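Local coordinates for protein ferredoxin component of carbazole 1,9a-dioxygenase (Nocardioides aromaticivorans, PDB 3GCE) that carries a Rieske [2Fe-2S] cluster and, as the ferredoxin component of carbazole 1,9a-dioxygenase, probably passes electrons to the terminal oxygenase, at residues 12-23 with 28-39; 44-53 with 90-100. All blocks are in the same frame, centred on the assembly; numbering follows the deposited sequence.

Overall arrangement
The two contacts follow one another along the chain, contact 1 closing before contact 2 opens, and their centres lie about 14 Å apart on opposite sides of the chain's centre. Strands 33-40 and 43-48, one from each contact, are neighbours in a three-stranded antiparallel sheet whose other edge is strand 26-30, and Met36 N and Ile47 O are probably hydrogen-bonded there. Contact 1 sets strand 12-16, from a second antiparallel sheet, against this one, away from the cluster. Contact 2 starts in the same sheet and runs out to the [2Fe-2S] cluster at its far end, so together they lead from the beta-sheet framework of the Rieske domain to its metal site.

Contact 1. Residues 12-23 with 28-39; sequences VRVATLDQLKPG and FDVDGDEVMVVR
Arg39 NH1 is held between two backbone carbonyls, donating to Leu20 O at 3.1 Å almost in line with its C=O, and to Leu17 O through a weak bond bent to 125°. The guanidinium is sandwiched: Pro22 CG sits over the centre of one face, and Leu17 CG lies over the other, displaced toward the rim. A bend at chi3 (68°) turns the group into this slot, with Arg39 CD 3.6 Å from Leu20 CB. A methionine in place of Arg39 would probably leave both carbonyls without this donor and Leu17 and Pro22 without the flat group between them. Gly23 N donates to Arg39 O at 2.7 Å, and a water joins Lys21 O to Arg39 N.

Farther along, Val14 CB rests on the Phe28 ring in a CH-pi contact, 3.7 Å from the centroid, with Leu20 CD1 at the ring edge. Leu20 CD2 reaches Val37 CG1 at 3.7 Å, and Val12 CG2 meets Val30 CG1 at 3.8 Å. Strands 12-16 and 28-30 run antiparallel with axes 8.0 Å apart, joined by side chains, and the 28-39 hairpin turns through a type I' turn at Val30-Asp33: two antiparallel sheets face to face in the beta framework of a Rieske domain.

Contact 2. Residues 44-53 with 90-100; sequences VYAISNLCSH and PCVLPVRAYDV. With FES (Fe2/s2 (inorganic) cluster), chain B.
The imidazole of His53 carries Pro90 CG over the centre of one face, a CH-pi contact 3.8 Å from the ring centroid and 12° off its normal. The ring of Tyr98, at the other end of the contact, has Ala46 O and Ser48 N at its edge, near the ring plane. From Tyr98 to His53 the two segments run roughly antiparallel, ending at the Rieske cluster site, where Cys51 and His53 form the Cys-X-His half of the ligand set.

Cys51 SG binds one iron (FE1) at 2.3 Å and His53 ND1 the other (FE2) at 2.1 Å; Cys72 and His75 complete the set. His53 CG lies anti to the backbone N (chi1 170°), which carries the ring out to its iron. From the other segment, Pro90 CG and Cys91 SG each come to 3.8 Å from the cluster sulfide S1, and Cys91 SG is within 3.7 Å of Cys51 SG. The backbone N of His53 donates to Cys51 SG, a bond that would be expected to draw charge from the thiolate.

Away from the metal, a single beta bridge pairs Ile47 with Ala97. Ser48 N donates to Arg96 O at 2.8 Å and Tyr98 N to Ala46 O at 3.0 Å; the second is nearly straight at hydrogen, though its donor stands above the carbonyl plane. Val95 packs beside the bridge, CG2 against Ile47 CD1 and CG1 against Leu50 O, while Val100 CG2 presses tightly on Ala46 CB. Ser48 OG accepts from Leu50 N in an ST turn where the strand ends. Nearer the cluster, Ser52 OG donates to Leu93 O at 2.7 Å and accepts from a water that in turn takes the N-H of Val92.

Contact 1. Residues 12-23 with 28-39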
loop_
_atom_site.group_PDB
_atom_site.type_symbol
_atom_site.label_atom_id
_atom_site.label_comp_id
_atom_site.label_asym_id
_atom_site.label_seq_id
_atom_site.Cartn_x
_atom_site.Cartn_y
_atom_site.Cartn_z
ATOM N N VAL A 12 9.375 10.416 3.786
ATOM C CA VAL A 12 9.809 9.362 4.690
ATOM C C VAL A 12 10.467 8.235 3.872
ATOM O O VAL A 12 9.841 7.697 2.953
ATOM C CB VAL A 12 8.594 8.833 5.492
ATOM C CG1 VAL A 12 8.965 7.657 6.373
ATOM C CG2 VAL A 12 7.933 10.006 6.292
ATOM N N ARG A 13 11.712 7.887 4.189
ATOM C CA ARG A 13 12.390 6.791 3.493
ATOM C C ARG A 13 11.969 5.540 4.237
ATOM O O ARG A 13 12.212 5.435 5.446
ATOM C CB ARG A 13 13.937 6.865 3.521
ATOM C CG ARG A 13 14.528 5.695 2.652
ATOM C CD ARG A 13 15.763 4.907 3.098
ATOM N NE ARG A 13 15.460 3.893 4.077
ATOM C CZ ARG A 13 16.014 2.677 4.190
ATOM N NH1 ARG A 13 16.918 2.188 3.349
ATOM N NH2 ARG A 13 15.596 1.932 5.166
ATOM N N VAL A 14 11.348 4.601 3.533
ATOM C CA VAL A 14 10.828 3.396 4.193
ATOM C C VAL A 14 11.726 2.189 4.016
ATOM O O VAL A 14 11.783 1.327 4.890
ATOM C CB VAL A 14 9.386 3.064 3.735
ATOM C CG1 VAL A 14 8.434 4.186 4.196
ATOM C CG2 VAL A 14 9.314 2.866 2.222
ATOM N N ALA A 15 12.411 2.124 2.880
ATOM C CA ALA A 15 13.215 0.969 2.535
ATOM C C ALA A 15 13.944 1.219 1.228
ATOM O O ALA A 15 13.660 2.197 0.529
ATOM C CB ALA A 15 12.314 -0.281 2.405
ATOM N N THR A 16 14.881 0.330 0.911
ATOM C CA THR A 16 15.513 0.253 -0.395
ATOM C C THR A 16 14.674 -0.690 -1.269
ATOM O O THR A 16 14.104 -1.672 -0.766
ATOM C CB THR A 16 16.955 -0.309 -0.246
ATOM O OG1 THR A 16 17.616 0.367 0.822
ATOM C CG2 THR A 16 17.743 -0.094 -1.463
ATOM N N LEU A 17 14.583 -0.395 -2.566
ATOM C CA LEU A 17 13.720 -1.133 -3.476
ATOM C C LEU A 17 13.903 -2.649 -3.383
ATOM O O LEU A 17 12.916 -3.392 -3.331
ATOM C CB LEU A 17 13.911 -0.667 -4.923
ATOM C CG LEU A 17 12.965 -1.216 -5.988
ATOM C CD1 LEU A 17 11.585 -0.634 -5.832
ATOM C CD2 LEU A 17 13.501 -0.941 -7.385
ATOM N N ASP A 18 15.149 -3.116 -3.342
ATOM C CA ASP A 18 15.357 -4.567 -3.353
ATOM C C ASP A 18 15.287 -5.204 -1.971
ATOM O O ASP A 18 15.451 -6.423 -1.836
ATOM C CB ASP A 18 16.634 -4.948 -4.087
ATOM C CG ASP A 18 17.786 -4.054 -3.738
ATOM O OD1 ASP A 18 18.060 -3.885 -2.523
ATOM O OD2 ASP A 18 18.407 -3.520 -4.692
ATOM N N GLN A 19 15.011 -4.396 -0.949
ATOM C CA GLN A 19 14.645 -4.941 0.354
ATOM C C GLN A 19 13.198 -5.412 0.322
ATOM O O GLN A 19 12.767 -6.151 1.203
ATOM C CB GLN A 19 14.819 -3.924 1.474
ATOM C CG GLN A 19 16.258 -3.571 1.813
ATOM C CD GLN A 19 16.345 -2.487 2.885
ATOM O OE1 GLN A 19 15.443 -1.648 3.019
ATOM N NE2 GLN A 19 17.438 -2.504 3.662
ATOM N N LEU A 20 12.455 -4.975 -0.697
ATOM C CA LEU A 20 11.068 -5.402 -0.880
ATOM C C LEU A 20 10.966 -6.504 -1.917
ATOM O O LEU A 20 11.337 -6.314 -3.091
ATOM C CB LEU A 20 10.188 -4.215 -1.301
ATOM C CG LEU A 20 9.448 -3.393 -0.248
ATOM C CD1 LEU A 20 10.376 -2.837 0.821
ATOM C CD2 LEU A 20 8.674 -2.275 -0.937
ATOM N N LYS A 21 10.450 -7.653 -1.492
ATOM C CA LYS A 21 10.136 -8.721 -2.426
ATOM C C LYS A 21 8.988 -8.273 -3.336
ATOM O O LYS A 21 7.962 -7.795 -2.854
ATOM C CB LYS A 21 9.778 -10.014 -1.676
ATOM C CG LYS A 21 10.889 -10.503 -0.735
ATOM C CD LYS A 21 10.426 -11.648 0.194
ATOM C CE LYS A 21 9.646 -11.129 1.407
ATOM N NZ LYS A 21 9.250 -12.229 2.338
ATOM N N PRO A 22 9.156 -8.411 -4.664
ATOM C CA PRO A 22 8.054 -7.979 -5.495
ATOM C C PRO A 22 6.793 -8.749 -5.120
ATOM O O PRO A 22 6.859 -9.946 -4.811
ATOM C CB PRO A 22 8.530 -8.317 -6.908
ATOM C CG PRO A 22 10.028 -8.241 -6.804
ATOM C CD PRO A 22 10.283 -8.911 -5.478
ATOM N N GLY A 23 5.667 -8.042 -5.096
ATOM C CA GLY A 23 4.380 -8.650 -4.826
ATOM C C GLY A 23 4.101 -8.986 -3.376
ATOM O O GLY A 23 3.028 -9.493 -3.086
ATOM N N PHE A 28 4.620 0.383 6.881
ATOM C CA PHE A 28 5.591 1.300 7.457
ATOM C C PHE A 28 4.858 2.451 8.111
ATOM O O PHE A 28 3.761 2.847 7.672
ATOM C CB PHE A 28 6.484 1.857 6.370
ATOM C CG PHE A 28 7.349 0.828 5.708
ATOM C CD1 PHE A 28 8.459 0.312 6.364
ATOM C CD2 PHE A 28 7.050 0.368 4.418
ATOM C CE1 PHE A 28 9.269 -0.643 5.750
ATOM C CE2 PHE A 28 7.847 -0.597 3.803
ATOM C CZ PHE A 28 8.960 -1.101 4.468
ATOM N N ASP A 29 5.460 2.994 9.165
ATOM C CA ASP A 29 5.006 4.255 9.737
ATOM C C ASP A 29 5.487 5.421 8.892
ATOM O O ASP A 29 6.691 5.595 8.682
ATOM C CB ASP A 29 5.485 4.448 11.175
ATOM C CG ASP A 29 5.240 5.864 11.660
ATOM O OD1 ASP A 29 4.063 6.240 11.760
ATOM O OD2 ASP A 29 6.206 6.624 11.902
ATOM N N VAL A 30 4.539 6.226 8.417
ATOM C CA VAL A 30 4.852 7.384 7.643
ATOM C C VAL A 30 4.263 8.561 8.415
ATOM O O VAL A 30 3.097 8.905 8.237
ATOM C CB VAL A 30 4.281 7.278 6.195
ATOM C CG1 VAL A 30 4.547 8.555 5.401
ATOM C CG2 VAL A 30 4.898 6.073 5.443
ATOM N N ASP A 31 5.073 9.153 9.297
ATOM C CA ASP A 31 4.647 10.349 10.035
ATOM C C ASP A 31 3.397 10.107 10.868
ATOM O O ASP A 31 2.481 10.926 10.853
ATOM C CB ASP A 31 4.342 11.479 9.048
ATOM C CG ASP A 31 5.327 12.610 9.136
ATOM O OD1 ASP A 31 6.547 12.378 8.876
ATOM O OD2 ASP A 31 4.863 13.741 9.457
ATOM N N GLY A 32 3.343 8.981 11.565
ATOM C CA GLY A 32 2.184 8.652 12.381
ATOM C C GLY A 32 1.131 7.831 11.664
ATOM O O GLY A 32 0.307 7.188 12.324
ATOM N N ASP A 33 1.139 7.852 10.324
ATOM C CA ASP A 33 0.188 7.043 9.533
ATOM C C ASP A 33 0.791 5.731 9.058
ATOM O O ASP A 33 1.909 5.701 8.562
ATOM C CB ASP A 33 -0.339 7.818 8.331
ATOM C CG ASP A 33 -1.135 9.044 8.737
ATOM O OD1 ASP A 33 -2.081 8.909 9.540
ATOM O OD2 ASP A 33 -0.795 10.143 8.267
ATOM N N GLU A 34 0.021 4.651 9.184
ATOM C CA GLU A 34 0.500 3.349 8.781
ATOM C C GLU A 34 0.187 3.165 7.302
ATOM O O GLU A 34 -0.977 3.325 6.859
ATOM C CB GLU A 34 -0.170 2.250 9.604
ATOM C CG GLU A 34 0.574 0.939 9.609
ATOM C CD GLU A 34 -0.120 -0.101 10.492
ATOM O OE1 GLU A 34 -0.491 0.214 11.654
ATOM O OE2 GLU A 34 -0.302 -1.233 10.020
ATOM N N VAL A 35 1.231 2.841 6.546
ATOM C CA VAL A 35 1.141 2.817 5.092
ATOM C C VAL A 35 1.609 1.485 4.506
ATOM O O VAL A 35 2.727 1.021 4.778
ATOM C CB VAL A 35 1.950 3.985 4.476
ATOM C CG1 VAL A 35 1.867 3.954 2.964
ATOM C CG2 VAL A 35 1.399 5.297 4.978
ATOM N N MET A 36 0.737 0.866 3.720
ATOM C CA MET A 36 1.079 -0.367 3.036
ATOM C C MET A 36 1.842 -0.011 1.773
ATOM O O MET A 36 1.381 0.812 0.979
ATOM C CB MET A 36 -0.184 -1.150 2.678
ATOM C CG MET A 36 0.104 -2.576 2.168
ATOM S SD MET A 36 -0.037 -2.697 0.393
ATOM C CE MET A 36 -1.782 -2.579 0.353
ATOM N N VAL A 37 2.997 -0.646 1.603
ATOM C CA VAL A 37 3.842 -0.434 0.440
ATOM C C VAL A 37 4.019 -1.780 -0.252
ATOM O O VAL A 37 4.217 -2.790 0.423
ATOM C CB VAL A 37 5.189 0.238 0.870
ATOM C CG1 VAL A 37 6.172 0.342 -0.279
ATOM C CG2 VAL A 37 4.892 1.629 1.399
ATOM N N VAL A 38 3.893 -1.793 -1.588
ATOM C CA VAL A 38 4.071 -3.000 -2.360
ATOM C C VAL A 38 4.739 -2.709 -3.708
ATOM O O VAL A 38 4.419 -1.726 -4.377
ATOM C CB VAL A 38 2.707 -3.759 -2.525
ATOM C CG1 VAL A 38 1.737 -2.997 -3.431
ATOM C CG2 VAL A 38 2.929 -5.203 -3.018
ATOM N N ARG A 39 5.699 -3.556 -4.068
ATOM C CA ARG A 39 6.386 -3.497 -5.359
ATOM C C ARG A 39 5.661 -4.398 -6.356
ATOM O O ARG A 39 5.244 -5.514 -6.019
ATOM C CB ARG A 39 7.805 -4.045 -5.241
ATOM C CG ARG A 39 8.883 -3.112 -4.745
ATOM C CD ARG A 39 10.272 -3.822 -4.848
ATOM N NE ARG A 39 10.719 -4.050 -6.231
ATOM C CZ ARG A 39 11.812 -4.734 -6.590
ATOM N NH1 ARG A 39 12.597 -5.312 -5.686
ATOM N NH2 ARG A 39 12.124 -4.846 -7.869
HETATM O O HOH W 1 6.707 -5.566 -2.255
#

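Contact 2. Residues 44-53 with 90-100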
loop_
_atom_site.group_PDB
_atom_site.type_symbol
_atom_site.label_atom_id
_atom_site.label_comp_id
_atom_site.label_asym_id
_atom_site.label_seq_id
_atom_site.Cartn_x
_atom_site.Cartn_y
_atom_site.Cartn_z
ATOM N N VAL A 44 6.431 0.957 -7.428
ATOM C CA VAL A 44 6.111 0.854 -6.001
ATOM C C VAL A 44 4.814 1.629 -5.796
ATOM O O VAL A 44 4.659 2.754 -6.336
ATOM C CB VAL A 44 7.223 1.477 -5.125
ATOM C CG1 VAL A 44 6.905 1.328 -3.632
ATOM C CG2 VAL A 44 8.569 0.837 -5.453
ATOM N N TYR A 45 3.905 1.032 -5.025
ATOM C CA TYR A 45 2.611 1.644 -4.713
ATOM C C TYR A 45 2.457 1.750 -3.217
ATOM O O TYR A 45 2.999 0.926 -2.479
ATOM C CB TYR A 45 1.475 0.771 -5.266
ATOM C CG TYR A 45 1.636 0.541 -6.732
ATOM C CD1 TYR A 45 1.330 1.542 -7.632
ATOM C CD2 TYR A 45 2.140 -0.662 -7.221
ATOM C CE1 TYR A 45 1.500 1.365 -8.985
ATOM C CE2 TYR A 45 2.301 -0.854 -8.610
ATOM C CZ TYR A 45 1.963 0.169 -9.466
ATOM O OH TYR A 45 2.104 0.024 -10.823
ATOM N N ALA A 46 1.709 2.750 -2.763
ATOM C CA ALA A 46 1.544 2.969 -1.320
ATOM C C ALA A 46 0.135 3.458 -1.046
ATOM O O ALA A 46 -0.331 4.400 -1.695
ATOM C CB ALA A 46 2.563 3.998 -0.829
ATOM N N ILE A 47 -0.549 2.815 -0.094
ATOM C CA ILE A 47 -1.885 3.266 0.329
ATOM C C ILE A 47 -1.965 3.102 1.830
ATOM O O ILE A 47 -1.114 2.442 2.420
ATOM C CB ILE A 47 -3.075 2.514 -0.393
ATOM C CG1 ILE A 47 -3.019 0.986 -0.155
ATOM C CG2 ILE A 47 -3.050 2.834 -1.887
ATOM C CD1 ILE A 47 -4.362 0.239 -0.492
ATOM N N SER A 48 -2.968 3.713 2.448
ATOM C CA SER A 48 -3.200 3.482 3.877
ATOM C C SER A 48 -3.301 1.987 4.155
ATOM O O SER A 48 -3.933 1.241 3.397
ATOM C CB SER A 48 -4.481 4.145 4.342
ATOM O OG SER A 48 -4.746 3.706 5.673
ATOM N N ASN A 49 -2.681 1.554 5.248
ATOM C CA ASN A 49 -2.702 0.147 5.612
ATOM C C ASN A 49 -4.000 -0.264 6.301
ATOM O O ASN A 49 -4.221 -1.439 6.526
ATOM C CB ASN A 49 -1.522 -0.201 6.532
ATOM C CG ASN A 49 -1.239 -1.701 6.572
ATOM O OD1 ASN A 49 -1.336 -2.376 5.558
ATOM N ND2 ASN A 49 -0.887 -2.216 7.745
ATOM N N LEU A 50 -4.822 0.709 6.672
ATOM C CA LEU A 50 -6.065 0.409 7.379
ATOM C C LEU A 50 -7.208 0.293 6.420
ATOM O O LEU A 50 -7.516 1.250 5.714
ATOM C CB LEU A 50 -6.413 1.502 8.387
ATOM C CG LEU A 50 -6.082 1.243 9.840
ATOM C CD1 LEU A 50 -6.957 0.074 10.396
ATOM C CD2 LEU A 50 -4.578 1.004 9.979
ATOM N N CYS A 51 -7.870 -0.860 6.433
ATOM C CA CYS A 51 -9.036 -1.071 5.570
ATOM C C CYS A 51 -10.125 -0.050 5.937
ATOM O O CYS A 51 -10.301 0.263 7.122
ATOM C CB CYS A 51 -9.561 -2.506 5.755
ATOM S SG CYS A 51 -10.930 -2.911 4.667
ATOM N N SER A 52 -10.850 0.473 4.945
ATOM C CA SER A 52 -11.924 1.418 5.243
ATOM C C SER A 52 -13.218 0.744 5.722
ATOM O O SER A 52 -14.130 1.421 6.232
ATOM C CB SER A 52 -12.259 2.254 4.009
ATOM O OG SER A 52 -12.810 1.420 3.026
ATOM N N HIS A 53 -13.303 -0.572 5.594
ATOM C CA HIS A 53 -14.547 -1.237 5.929
ATOM C C HIS A 53 -14.680 -1.437 7.454
ATOM O O HIS A 53 -15.724 -1.149 8.040
ATOM C CB HIS A 53 -14.705 -2.564 5.156
ATOM C CG HIS A 53 -15.847 -3.393 5.648
ATOM N ND1 HIS A 53 -15.669 -4.600 6.285
ATOM C CD2 HIS A 53 -17.177 -3.147 5.670
ATOM C CE1 HIS A 53 -16.848 -5.081 6.647
ATOM N NE2 HIS A 53 -17.778 -4.209 6.295
ATOM N N PRO A 90 -16.707 -6.252 0.779
ATOM C CA PRO A 90 -17.520 -5.161 1.296
ATOM C C PRO A 90 -16.867 -3.763 1.350
ATOM O O PRO A 90 -17.461 -2.844 1.921
ATOM C CB PRO A 90 -17.910 -5.664 2.698
ATOM C CG PRO A 90 -16.761 -6.507 3.127
ATOM C CD PRO A 90 -16.084 -7.031 1.861
ATOM N N CYS A 91 -15.699 -3.584 0.738
ATOM C CA CYS A 91 -15.127 -2.240 0.700
ATOM C C CYS A 91 -15.930 -1.393 -0.274
ATOM O O CYS A 91 -16.153 -1.797 -1.408
ATOM C CB CYS A 91 -13.645 -2.266 0.336
ATOM S SG CYS A 91 -12.768 -3.280 1.524
ATOM N N VAL A 92 -16.353 -0.229 0.205
ATOM C CA VAL A 92 -17.154 0.718 -0.577
ATOM C C VAL A 92 -16.611 2.134 -0.567
ATOM O O VAL A 92 -17.052 2.961 -1.375
ATOM C CB VAL A 92 -18.652 0.778 -0.121
ATOM C CG1 VAL A 92 -19.330 -0.546 -0.399
ATOM C CG2 VAL A 92 -18.751 1.150 1.333
ATOM N N LEU A 93 -15.678 2.427 0.337
ATOM C CA LEU A 93 -15.081 3.746 0.400
ATOM C C LEU A 93 -13.582 3.633 0.201
ATOM O O LEU A 93 -12.972 2.680 0.686
ATOM C CB LEU A 93 -15.395 4.457 1.742
ATOM C CG LEU A 93 -16.836 4.927 1.935
ATOM C CD1 LEU A 93 -17.071 5.379 3.384
ATOM C CD2 LEU A 93 -17.164 6.056 0.973
ATOM N N PRO A 94 -12.988 4.597 -0.526
ATOM C CA PRO A 94 -11.569 4.537 -0.812
ATOM C C PRO A 94 -10.715 4.775 0.428
ATOM O O PRO A 94 -11.183 5.385 1.425
ATOM C CB PRO A 94 -11.363 5.652 -1.871
ATOM C CG PRO A 94 -12.476 6.623 -1.600
ATOM C CD PRO A 94 -13.627 5.790 -1.114
ATOM N N VAL A 95 -9.480 4.284 0.380
ATOM C CA VAL A 95 -8.490 4.669 1.386
ATOM C C VAL A 95 -7.522 5.664 0.761
ATOM O O VAL A 95 -7.472 5.787 -0.463
ATOM C CB VAL A 95 -7.710 3.462 1.944
ATOM C CG1 VAL A 95 -8.660 2.521 2.763
ATOM C CG2 VAL A 95 -7.025 2.706 0.825
ATOM N N ARG A 96 -6.761 6.363 1.605
ATOM C CA ARG A 96 -5.761 7.342 1.127
ATOM C C ARG A 96 -4.646 6.657 0.347
ATOM O O ARG A 96 -4.174 5.588 0.750
ATOM C CB ARG A 96 -5.171 8.087 2.305
ATOM C CG ARG A 96 -4.093 9.124 1.922
ATOM C CD ARG A 96 -3.726 9.942 3.175
ATOM N NE ARG A 96 -4.843 10.798 3.584
ATOM C CZ ARG A 96 -5.220 11.909 2.938
ATOM N NH1 ARG A 96 -4.533 12.325 1.881
ATOM N NH2 ARG A 96 -6.273 12.619 3.342
ATOM N N ALA A 97 -4.295 7.237 -0.802
ATOM C CA ALA A 97 -3.150 6.836 -1.594
ATOM C C ALA A 97 -2.024 7.799 -1.262
ATOM O O ALA A 97 -2.273 8.999 -1.007
ATOM C CB ALA A 97 -3.478 6.895 -3.088
ATOM N N TYR A 98 -0.799 7.292 -1.236
ATOM C CA TYR A 98 0.365 8.119 -0.871
ATOM C C TYR A 98 1.292 8.231 -2.055
ATOM O O TYR A 98 1.507 7.254 -2.733
ATOM C CB TYR A 98 1.128 7.473 0.287
ATOM C CG TYR A 98 0.455 7.659 1.609
ATOM C CD1 TYR A 98 -0.673 6.894 1.953
ATOM C CD2 TYR A 98 0.932 8.587 2.527
ATOM C CE1 TYR A 98 -1.291 7.055 3.212
ATOM C CE2 TYR A 98 0.325 8.749 3.770
ATOM C CZ TYR A 98 -0.783 7.992 4.101
ATOM O OH TYR A 98 -1.368 8.192 5.329
ATOM N N ASP A 99 1.861 9.410 -2.290
ATOM C CA ASP A 99 2.786 9.578 -3.409
ATOM C C ASP A 99 4.117 8.942 -3.057
ATOM O O ASP A 99 4.572 9.063 -1.926
ATOM C CB ASP A 99 2.970 11.059 -3.767
ATOM C CG ASP A 99 1.705 11.661 -4.386
ATOM O OD1 ASP A 99 0.972 10.936 -5.108
ATOM O OD2 ASP A 99 1.429 12.843 -4.127
ATOM N N VAL A 100 4.709 8.265 -4.037
ATOM C CA VAL A 100 5.940 7.499 -3.843
ATOM C C VAL A 100 6.855 7.799 -4.993
ATOM O O VAL A 100 6.421 7.820 -6.156
ATOM C CB VAL A 100 5.754 5.965 -3.907
ATOM C CG1 VAL A 100 6.979 5.226 -3.307
ATOM C CG2 VAL A 100 4.507 5.518 -3.235
HETATM FE FE1 FES B . -11.417 -5.064 5.354
HETATM FE FE2 FES B . -13.904 -5.775 6.275
HETATM S S1 FES B . -13.135 -5.948 4.155
HETATM S S2 FES B . -12.175 -4.960 7.387
HETATM O O HOH W 2 -15.494 0.569 2.918
#